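Local coordinates for surface presentation of antigens protein SpaK (Salmonella typhimurium, PDB 2FM8) that stores type III secretion effectors in the bacterial cytoplasm as a chaperone, keeping them competent for delivery into host cells, at residues 4-7 against 8-12; 35-38 against 39-42; 45-49 against 50-54. All blocks are in the same frame, centred on the assembly; numbering follows the deposited sequence.

Contact 1: 4-7 against 8-12; sequences LDIA and ELVRS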
ATOM      1  N   LEU A   4      25.334 -24.862 -10.424  1.00 53.98           N
ATOM      2  CA  LEU A   4      24.398 -24.289 -11.418  1.00 52.23           C
ATOM      3  C   LEU A   4      25.048 -23.206 -12.270  1.00 50.34           C
ATOM      4  O   LEU A   4      25.573 -22.228 -11.746  1.00 50.18           O
ATOM      5  CB  LEU A   4      23.139 -23.701 -10.766  1.00 52.26           C
ATOM      6  CG  LEU A   4      22.182 -23.025 -11.781  1.00 52.82           C
ATOM      7  CD1 LEU A   4      21.488 -24.055 -12.653  1.00 52.73           C
ATOM      8  CD2 LEU A   4      21.165 -22.179 -11.117  1.00 52.17           C
ATOM      9  N   ASP A   5      24.987 -23.371 -13.585  1.00 48.08           N
ATOM     10  CA  ASP A   5      25.535 -22.380 -14.489  1.00 46.71           C
ATOM     11  C   ASP A   5      24.361 -21.630 -15.100  1.00 44.72           C
ATOM     12  O   ASP A   5      23.685 -22.142 -15.990  1.00 43.96           O
ATOM     13  CB  ASP A   5      26.391 -23.057 -15.558  1.00 46.74           C
ATOM     14  CG  ASP A   5      27.183 -22.065 -16.403  1.00 47.72           C
ATOM     15  OD1 ASP A   5      26.841 -20.866 -16.488  1.00 47.53           O
ATOM     16  OD2 ASP A   5      28.176 -22.499 -16.993  1.00 51.63           O
ATOM     17  N   ILE A   6      24.118 -20.416 -14.612  1.00 43.06           N
ATOM     18  CA  ILE A   6      22.950 -19.635 -15.049  1.00 41.95           C
ATOM     19  C   ILE A   6      23.031 -19.196 -16.534  1.00 40.44           C
ATOM     20  O   ILE A   6      22.040 -19.254 -17.266  1.00 38.65           O
ATOM     21  CB  ILE A   6      22.651 -18.445 -14.068  1.00 41.73           C
ATOM     22  CG1 ILE A   6      21.277 -17.830 -14.356  1.00 42.15           C
ATOM     23  CG2 ILE A   6      23.719 -17.369 -14.123  1.00 42.16           C
ATOM     24  CD1 ILE A   6      20.129 -18.788 -14.200  1.00 41.71           C
ATOM     25  N   ALA A   7      24.214 -18.775 -16.979  1.00 39.51           N
ATOM     26  CA  ALA A   7      24.412 -18.461 -18.389  1.00 39.26           C
ATOM     27  C   ALA A   7      24.023 -19.658 -19.268  1.00 38.17           C
ATOM     28  O   ALA A   7      23.336 -19.494 -20.277  1.00 36.89           O
ATOM     29  CB  ALA A   7      25.863 -18.035 -18.667  1.00 39.17           C
ATOM     30  N   GLU A   8      24.425 -20.861 -18.877  1.00 37.66           N
ATOM     31  CA  GLU A   8      24.138 -22.010 -19.727  1.00 38.22           C
ATOM     32  C   GLU A   8      22.665 -22.382 -19.688  1.00 36.63           C
ATOM     33  O   GLU A   8      22.097 -22.807 -20.710  1.00 34.69           O
ATOM     34  CB  GLU A   8      25.034 -23.210 -19.426  1.00 39.13           C
ATOM     35  CG  GLU A   8      26.441 -23.113 -20.055  1.00 44.67           C
ATOM     36  CD  GLU A   8      26.495 -22.506 -21.502  1.00 51.53           C
ATOM     37  OE1 GLU A   8      25.776 -22.998 -22.423  1.00 54.06           O
ATOM     38  OE2 GLU A   8      27.274 -21.529 -21.698  1.00 53.04           O
ATOM     39  N   LEU A   9      22.050 -22.178 -18.528  1.00 35.70           N
ATOM     40  CA  LEU A   9      20.614 -22.347 -18.400  1.00 35.57           C
ATOM     41  C   LEU A   9      19.839 -21.371 -19.306  1.00 35.01           C
ATOM     42  O   LEU A   9      18.918 -21.783 -20.023  1.00 34.46           O
ATOM     43  CB  LEU A   9      20.173 -22.172 -16.942  1.00 35.51           C
ATOM     44  CG  LEU A   9      18.856 -22.853 -16.582  1.00 35.53           C
ATOM     45  CD1 LEU A   9      18.923 -24.353 -16.881  1.00 35.14           C
ATOM     46  CD2 LEU A   9      18.494 -22.592 -15.117  1.00 34.77           C
ATOM     47  N   VAL A  10      20.215 -20.093 -19.253  1.00 34.34           N
ATOM     48  CA  VAL A  10      19.576 -19.046 -20.041  1.00 34.45           C
ATOM     49  C   VAL A  10      19.764 -19.332 -21.547  1.00 34.89           C
ATOM     50  O   VAL A  10      18.822 -19.258 -22.330  1.00 33.47           O
ATOM     51  CB  VAL A  10      20.149 -17.662 -19.660  1.00 33.59           C
ATOM     52  CG1 VAL A  10      19.768 -16.597 -20.673  1.00 33.53           C
ATOM     53  CG2 VAL A  10      19.653 -17.253 -18.264  1.00 34.22           C
ATOM     54  N   ARG A  11      20.993 -19.670 -21.935  1.00 35.44           N
ATOM     55  CA  ARG A  11      21.316 -19.931 -23.338  1.00 36.29           C
ATOM     56  C   ARG A  11      20.430 -21.090 -23.860  1.00 35.99           C
ATOM     57  O   ARG A  11      19.820 -21.026 -24.937  1.00 36.35           O
ATOM     58  CB  ARG A  11      22.831 -20.205 -23.464  1.00 35.67           C
ATOM     59  CG  ARG A  11      23.289 -20.527 -24.839  1.00 38.57           C
ATOM     60  CD  ARG A  11      24.864 -20.620 -24.996  1.00 40.70           C
ATOM     61  NE  ARG A  11      25.449 -19.291 -25.285  1.00 44.77           N
ATOM     62  CZ  ARG A  11      26.092 -18.506 -24.407  1.00 45.96           C
ATOM     63  NH1 ARG A  11      26.311 -18.895 -23.145  1.00 46.81           N
ATOM     64  NH2 ARG A  11      26.543 -17.313 -24.809  1.00 47.15           N
ATOM     65  N   SER A  12      20.309 -22.124 -23.052  1.00 35.47           N
ATOM     66  CA  SER A  12      19.528 -23.277 -23.411  1.00 35.15           C
ATOM     67  C   SER A  12      18.032 -22.985 -23.505  1.00 34.39           C
ATOM     68  O   SER A  12      17.374 -23.437 -24.446  1.00 34.65           O
ATOM     69  CB  SER A  12      19.765 -24.370 -22.393  1.00 35.55           C
ATOM     70  OG  SER A  12      19.176 -25.552 -22.860  1.00 38.63           O
TER

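Contact 2: 35-38 against 39-42; sequences LDLF and ALPS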
ATOM      1  N   LEU A  35      17.798  -9.387 -20.738  1.00 27.99           N
ATOM      2  CA  LEU A  35      17.110  -9.553 -22.033  1.00 29.11           C
ATOM      3  C   LEU A  35      16.378  -8.270 -22.410  1.00 28.52           C
ATOM      4  O   LEU A  35      15.374  -7.915 -21.765  1.00 28.71           O
ATOM      5  CB  LEU A  35      16.068 -10.680 -21.954  1.00 29.96           C
ATOM      6  CG  LEU A  35      16.429 -11.992 -21.251  1.00 30.15           C
ATOM      7  CD1 LEU A  35      15.309 -12.967 -21.438  1.00 31.78           C
ATOM      8  CD2 LEU A  35      17.700 -12.558 -21.774  1.00 34.49           C
ATOM      9  N   ASP A  36      16.901  -7.544 -23.392  1.00 28.34           N
ATOM     10  CA  ASP A  36      16.219  -6.364 -23.918  1.00 29.10           C
ATOM     11  C   ASP A  36      15.144  -6.837 -24.897  1.00 29.04           C
ATOM     12  O   ASP A  36      15.349  -7.807 -25.614  1.00 28.17           O
ATOM     13  CB  ASP A  36      17.177  -5.408 -24.638  1.00 29.09           C
ATOM     14  CG  ASP A  36      18.234  -4.808 -23.714  1.00 30.39           C
ATOM     15  OD1 ASP A  36      17.864  -4.241 -22.652  1.00 28.30           O
ATOM     16  OD2 ASP A  36      19.437  -4.921 -24.057  1.00 29.92           O
ATOM     17  N   LEU A  37      14.034  -6.109 -24.918  1.00 29.95           N
ATOM     18  CA  LEU A  37      12.833  -6.475 -25.639  1.00 30.82           C
ATOM     19  C   LEU A  37      12.259  -5.324 -26.442  1.00 31.96           C
ATOM     20  O   LEU A  37      12.416  -4.156 -26.090  1.00 32.60           O
ATOM     21  CB  LEU A  37      11.764  -6.930 -24.637  1.00 30.44           C
ATOM     22  CG  LEU A  37      12.097  -8.126 -23.751  1.00 28.84           C
ATOM     23  CD1 LEU A  37      10.958  -8.352 -22.778  1.00 29.37           C
ATOM     24  CD2 LEU A  37      12.343  -9.379 -24.590  1.00 26.75           C
ATOM     25  N   PHE A  38      11.540  -5.697 -27.493  1.00 33.68           N
ATOM     26  CA  PHE A  38      11.004  -4.811 -28.501  1.00 34.30           C
ATOM     27  C   PHE A  38      10.168  -3.627 -27.943  1.00 35.41           C
ATOM     28  O   PHE A  38      10.459  -2.462 -28.241  1.00 36.53           O
ATOM     29  CB  PHE A  38      10.215  -5.669 -29.512  1.00 36.34           C
ATOM     30  CG  PHE A  38       9.581  -4.890 -30.620  1.00 35.66           C
ATOM     31  CD1 PHE A  38      10.318  -4.531 -31.733  1.00 40.33           C
ATOM     32  CD2 PHE A  38       8.250  -4.536 -30.561  1.00 38.67           C
ATOM     33  CE1 PHE A  38       9.747  -3.830 -32.778  1.00 39.09           C
ATOM     34  CE2 PHE A  38       7.662  -3.802 -31.590  1.00 39.07           C
ATOM     35  CZ  PHE A  38       8.408  -3.464 -32.702  1.00 40.49           C
ATOM     36  N   ALA A  39       9.175  -3.893 -27.110  1.00 34.90           N
ATOM     37  CA  ALA A  39       8.337  -2.777 -26.596  1.00 34.58           C
ATOM     38  C   ALA A  39       8.045  -2.899 -25.128  1.00 34.05           C
ATOM     39  O   ALA A  39       7.112  -2.288 -24.671  1.00 35.07           O
ATOM     40  CB  ALA A  39       6.991  -2.710 -27.366  1.00 34.62           C
ATOM     41  N   LEU A  40       8.846  -3.682 -24.409  1.00 33.29           N
ATOM     42  CA  LEU A  40       8.627  -4.000 -23.021  1.00 32.80           C
ATOM     43  C   LEU A  40       9.877  -3.719 -22.191  1.00 32.36           C
ATOM     44  O   LEU A  40      11.003  -3.689 -22.711  1.00 31.30           O
ATOM     45  CB  LEU A  40       8.277  -5.475 -22.866  1.00 33.17           C
ATOM     46  CG  LEU A  40       6.938  -5.906 -23.449  1.00 35.01           C
ATOM     47  CD1 LEU A  40       6.816  -7.426 -23.404  1.00 37.44           C
ATOM     48  CD2 LEU A  40       5.789  -5.253 -22.686  1.00 34.72           C
ATOM     49  N   PRO A  41       9.686  -3.551 -20.885  1.00 31.55           N
ATOM     50  CA  PRO A  41      10.846  -3.439 -20.024  1.00 31.94           C
ATOM     51  C   PRO A  41      11.758  -4.665 -20.173  1.00 31.21           C
ATOM     52  O   PRO A  41      11.275  -5.769 -20.420  1.00 31.56           O
ATOM     53  CB  PRO A  41      10.234  -3.390 -18.621  1.00 31.77           C
ATOM     54  CG  PRO A  41       8.825  -2.919 -18.837  1.00 32.26           C
ATOM     55  CD  PRO A  41       8.426  -3.511 -20.126  1.00 32.54           C
ATOM     56  N   SER A  42      13.054  -4.449 -20.030  1.00 29.98           N
ATOM     57  CA  SER A  42      14.010  -5.531 -20.009  1.00 30.30           C
ATOM     58  C   SER A  42      13.810  -6.526 -18.836  1.00 30.03           C
ATOM     59  O   SER A  42      13.431  -6.161 -17.730  1.00 28.89           O
ATOM     60  CB  SER A  42      15.433  -4.971 -20.033  1.00 29.74           C
ATOM     61  OG  SER A  42      15.596  -4.120 -21.165  1.00 29.27           O
TER
HETATM   62  O   HOH W   1      13.581  -3.806 -22.995  1.00 26.45           O
HETATM   63  O   HOH W   2      11.789  -1.563 -24.760  1.00 58.82           O

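Contact 3: 45-49 against 50-54; sequences ISVKD and DDVWI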
ATOM      1  N   ILE A  45      17.885 -11.488 -15.083  1.00 32.83           N
ATOM      2  CA  ILE A  45      18.034 -12.780 -14.456  1.00 34.14           C
ATOM      3  C   ILE A  45      19.265 -12.755 -13.571  1.00 34.96           C
ATOM      4  O   ILE A  45      20.357 -12.393 -14.021  1.00 34.88           O
ATOM      5  CB  ILE A  45      18.171 -13.905 -15.469  1.00 34.12           C
ATOM      6  CG1 ILE A  45      17.011 -13.841 -16.476  1.00 35.07           C
ATOM      7  CG2 ILE A  45      18.213 -15.256 -14.715  1.00 33.46           C
ATOM      8  CD1 ILE A  45      17.335 -14.290 -17.807  1.00 37.08           C
ATOM      9  N   SER A  46      19.095 -13.137 -12.314  1.00 36.35           N
ATOM     10  CA  SER A  46      20.237 -13.194 -11.419  1.00 37.98           C
ATOM     11  C   SER A  46      20.173 -14.261 -10.351  1.00 38.30           C
ATOM     12  O   SER A  46      19.098 -14.646  -9.913  1.00 36.78           O
ATOM     13  CB  SER A  46      20.432 -11.862 -10.726  1.00 38.70           C
ATOM     14  OG  SER A  46      21.804 -11.796 -10.403  1.00 43.45           O
ATOM     15  N   VAL A  47      21.368 -14.715  -9.953  1.00 39.21           N
ATOM     16  CA  VAL A  47      21.559 -15.626  -8.827  1.00 39.62           C
ATOM     17  C   VAL A  47      22.008 -14.837  -7.602  1.00 41.34           C
ATOM     18  O   VAL A  47      22.999 -14.099  -7.623  1.00 41.23           O
ATOM     19  CB  VAL A  47      22.583 -16.718  -9.144  1.00 39.70           C
ATOM     20  CG1 VAL A  47      22.724 -17.699  -7.969  1.00 39.20           C
ATOM     21  CG2 VAL A  47      22.173 -17.447 -10.414  1.00 39.31           C
ATOM     22  N   LYS A  48      21.270 -15.009  -6.523  1.00 42.95           N
ATOM     23  CA  LYS A  48      21.503 -14.252  -5.331  1.00 44.39           C
ATOM     24  C   LYS A  48      21.522 -15.283  -4.229  1.00 44.84           C
ATOM     25  O   LYS A  48      20.485 -15.834  -3.880  1.00 44.66           O
ATOM     26  CB  LYS A  48      20.396 -13.221  -5.145  1.00 44.83           C
ATOM     27  CG  LYS A  48      20.773 -12.013  -4.293  1.00 45.03           C
ATOM     28  CD  LYS A  48      19.654 -10.946  -4.374  1.00 46.36           C
ATOM     29  CE  LYS A  48      19.781  -9.857  -3.285  1.00 47.72           C
ATOM     30  NZ  LYS A  48      18.426  -9.498  -2.686  1.00 49.16           N
ATOM     31  N   ASP A  49      22.733 -15.589  -3.760  1.00 45.63           N
ATOM     32  CA  ASP A  49      22.986 -16.627  -2.760  1.00 45.81           C
ATOM     33  C   ASP A  49      22.064 -17.839  -2.916  1.00 45.25           C
ATOM     34  O   ASP A  49      21.153 -18.093  -2.093  1.00 44.85           O
ATOM     35  CB  ASP A  49      22.976 -16.025  -1.333  1.00 46.82           C
ATOM     36  CG  ASP A  49      24.410 -15.800  -0.773  1.00 50.47           C
ATOM     37  OD1 ASP A  49      25.397 -16.389  -1.319  1.00 53.39           O
ATOM     38  OD2 ASP A  49      24.545 -15.047   0.226  1.00 54.07           O
ATOM     39  N   ASP A  50      22.317 -18.551  -4.012  1.00 44.37           N
ATOM     40  CA  ASP A  50      21.610 -19.785  -4.372  1.00 44.07           C
ATOM     41  C   ASP A  50      20.091 -19.646  -4.651  1.00 43.38           C
ATOM     42  O   ASP A  50      19.391 -20.651  -4.719  1.00 44.00           O
ATOM     43  CB  ASP A  50      21.858 -20.857  -3.304  1.00 44.80           C
ATOM     44  CG  ASP A  50      23.339 -21.204  -3.159  1.00 46.34           C
ATOM     45  OD1 ASP A  50      24.024 -21.299  -4.207  1.00 49.34           O
ATOM     46  OD2 ASP A  50      23.805 -21.372  -2.005  1.00 47.33           O
ATOM     47  N   ASP A  51      19.596 -18.417  -4.813  1.00 41.72           N
ATOM     48  CA  ASP A  51      18.242 -18.172  -5.294  1.00 40.29           C
ATOM     49  C   ASP A  51      18.362 -17.618  -6.711  1.00 38.61           C
ATOM     50  O   ASP A  51      19.146 -16.714  -6.950  1.00 37.97           O
ATOM     51  CB  ASP A  51      17.533 -17.119  -4.447  1.00 40.16           C
ATOM     52  CG  ASP A  51      17.294 -17.556  -3.005  1.00 41.07           C
ATOM     53  OD1 ASP A  51      16.865 -18.695  -2.783  1.00 40.14           O
ATOM     54  OD2 ASP A  51      17.499 -16.729  -2.096  1.00 40.60           O
ATOM     55  N   VAL A  52      17.583 -18.157  -7.637  1.00 36.77           N
ATOM     56  CA  VAL A  52      17.470 -17.566  -8.959  1.00 36.08           C
ATOM     57  C   VAL A  52      16.257 -16.628  -9.044  1.00 34.45           C
ATOM     58  O   VAL A  52      15.126 -17.035  -8.803  1.00 33.89           O
ATOM     59  CB  VAL A  52      17.403 -18.625 -10.041  1.00 36.16           C
ATOM     60  CG1 VAL A  52      17.229 -17.972 -11.402  1.00 37.11           C
ATOM     61  CG2 VAL A  52      18.697 -19.447 -10.021  1.00 38.15           C
ATOM     62  N   TRP A  53      16.523 -15.373  -9.382  1.00 32.61           N
ATOM     63  CA  TRP A  53      15.494 -14.377  -9.560  1.00 32.54           C
ATOM     64  C   TRP A  53      15.345 -13.916 -11.017  1.00 31.77           C
ATOM     65  O   TRP A  53      16.331 -13.655 -11.715  1.00 29.94           O
ATOM     66  CB  TRP A  53      15.833 -13.146  -8.724  1.00 32.33           C
ATOM     67  CG  TRP A  53      15.719 -13.306  -7.245  1.00 32.23           C
ATOM     68  CD1 TRP A  53      16.696 -13.702  -6.406  1.00 31.85           C
ATOM     69  CD2 TRP A  53      14.575 -13.014  -6.426  1.00 32.24           C
ATOM     70  NE1 TRP A  53      16.253 -13.698  -5.128  1.00 30.93           N
ATOM     71  CE2 TRP A  53      14.949 -13.273  -5.102  1.00 32.26           C
ATOM     72  CE3 TRP A  53      13.280 -12.553  -6.685  1.00 31.55           C
ATOM     73  CZ2 TRP A  53      14.070 -13.100  -4.023  1.00 32.80           C
ATOM     74  CZ3 TRP A  53      12.396 -12.386  -5.612  1.00 31.61           C
ATOM     75  CH2 TRP A  53      12.794 -12.652  -4.305  1.00 32.45           C
ATOM     76  N   ILE A  54      14.097 -13.782 -11.454  1.00 31.38           N
ATOM     77  CA  ILE A  54      13.778 -13.113 -12.722  1.00 31.12           C
ATOM     78  C   ILE A  54      13.002 -11.867 -12.335  1.00 31.17           C
ATOM     79  O   ILE A  54      12.071 -11.951 -11.518  1.00 31.42           O
ATOM     80  CB  ILE A  54      12.911 -14.011 -13.636  1.00 30.28           C
ATOM     81  CG1 ILE A  54      13.626 -15.317 -13.970  1.00 30.12           C
ATOM     82  CG2 ILE A  54      12.521 -13.298 -14.953  1.00 30.70           C
ATOM     83  CD1 ILE A  54      12.648 -16.380 -14.535  1.00 31.76           C
TER

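Contact 1: 4-7 against 8-12
Leu4, Ile6 and Leu9 meet where the chain enters helix 6-17, and they illustrate how the first turn of an amphipathic helix separates oil from water. Leu9 CD2 touches two partners, 4.1 Å from Leu4 CD1 and 4.2 Å from Ile6 CD1, and the side chains of Leu4 and Leu9 cross at about a right angle. One turn after Ile6, Val10 packs back on it: its CG2 stands 3.3 Å from Ile6 O, the same oxygen that accepts from Val10 N at 2.8 Å with an N-H...O angle of 167°. The opposite character appears at the solvent side. Asp5 is the N-cap residue, and its CG, anti to the backbone N (chi1 -170°), swings OD1 round to accept a long, weak bond of 3.4 Å from Glu8 N. The Asp5 and Glu8 side chains run alongside each other with their carboxylate planes 85° apart; Glu8 OE2 turns to Arg11 NH1, 3.2 Å away, in a salt bridge whose hydrogen bond is weak. In the fold, Ile6 and Val10 lie on strand 43-48, Leu4 and Ile6 reach Val52 of strand 51-57, and Phe115 of helix 112-132 packs against Leu9 and Val10.

Contact 2: 35-38 against 39-42
The turn that leads out of strand 32-37, the outermost of this chain's sheet, toward strand 43-48 is a case of a connection closed by side chains and water, with Leu37 and Leu40 meeting on the side of helix 112-132 and Asp36 reaching Ser42 across its mouth. The two halves, 35-38 and 39-42, run 169° apart in direction. Leu37 points toward the returning chain, and its CD1 lies 3.9 Å from Leu40 CB and 3.5 Å from Pro41 O; Tyr123 of helix 112-132 packs on both leucines. On the outer side of the strand, Leu35, Asp36 and Leu37 form an antiparallel ladder with a strand of another protein's chain, which extends the sheet. A basic side chain of that other protein forms a salt bridge with Asp36 OD2. Two waters fill in for direct backbone bonds. One accepts from Leu37 N at 3.0 Å and lies within hydrogen-bonding distance of Leu40 O and Ser42 OG, while the second sits between Leu37 O and Leu40 O. Where the turn closes, Ser42 OG lies beside its own backbone N (chi1 -56°) and gives its proton to Asp36 OD1 at 2.7 Å, using the anti lone pair of that carboxylate oxygen.

Contact 3: 45-49 against 50-54
Trp53 faces Ser46 and reaches diagonally to Lys48 across a two-stranded antiparallel ladder, and tracing its side chain outward shows how a hairpin spends its backbone and its two faces differently. At the root, Trp53 CB lies 3.8 Å from Ser46 O, the oxygen that also accepts from Trp53 N at 2.7 Å in a nearly straight bond (175°). With CG beside the backbone N (chi1 -70°) and the indole turned at chi2 90°, the ring is carried toward the lysine: CD1 comes to 3.9 Å from Lys48 CB, and NE1 follows at 4.2 Å from the same carbon. Farther out the indole leaves the pair of strands for Lys101 and Leu103 of strand 97-103, an apolar side chain of another protein's chain, and Gly86 of the second subunit.

The other face is made of branched aliphatics. Val47 and Val52 form a non-hydrogen-bonded pair with CG2 of each 4.0 Å from the other, while Ile45 sets CG2 against Val52 CG1 and CG1 against Ile54 CG1. Ile6 of helix 6-17 and Leu119 of helix 112-132 pack over this face.

Toward the turn, the rung from Lys48 N to Asp51 O measures 2.8 Å, whereas Asp51 N approaches Lys48 O from above the carbonyl plane, where the chain reverses. Asp49 and Asp50 occupy the two corners, both with positive phi, and their carboxylates diverge outward from the loop. Three acidic residues in succession at this end probably give the turn a net negative character, offset in part by Lys48. Positive phi at both central positions and hydrogen-bonded flanking residues are the hallmarks of a two-residue beta hairpin closed by a type I' turn, here joining strands 43-48 and 51-57.

In the fold
The three contacts show one chain using different chemistry at different places, each with a buried apolar part and an exposed one. Contacts 1 and 3 are partners in the same core: Val10 and Ile6 of the helix rest on Ile45 and Val47, and Leu4 on Val52, so the apolar halves of both merge while their charged ends, the N-cap and the turn, stay exposed. Contact 2 lies about 20 Å from each, centre to centre, and reaches contact 3 through Leu35 and Ile45 on neighbouring strands; it does not touch contact 1. Backbone bonds carry contacts 1 and 3, whereas contact 2 relies on a serine-carboxylate bond and waters beside the edge where another protein's strand joins the sheet.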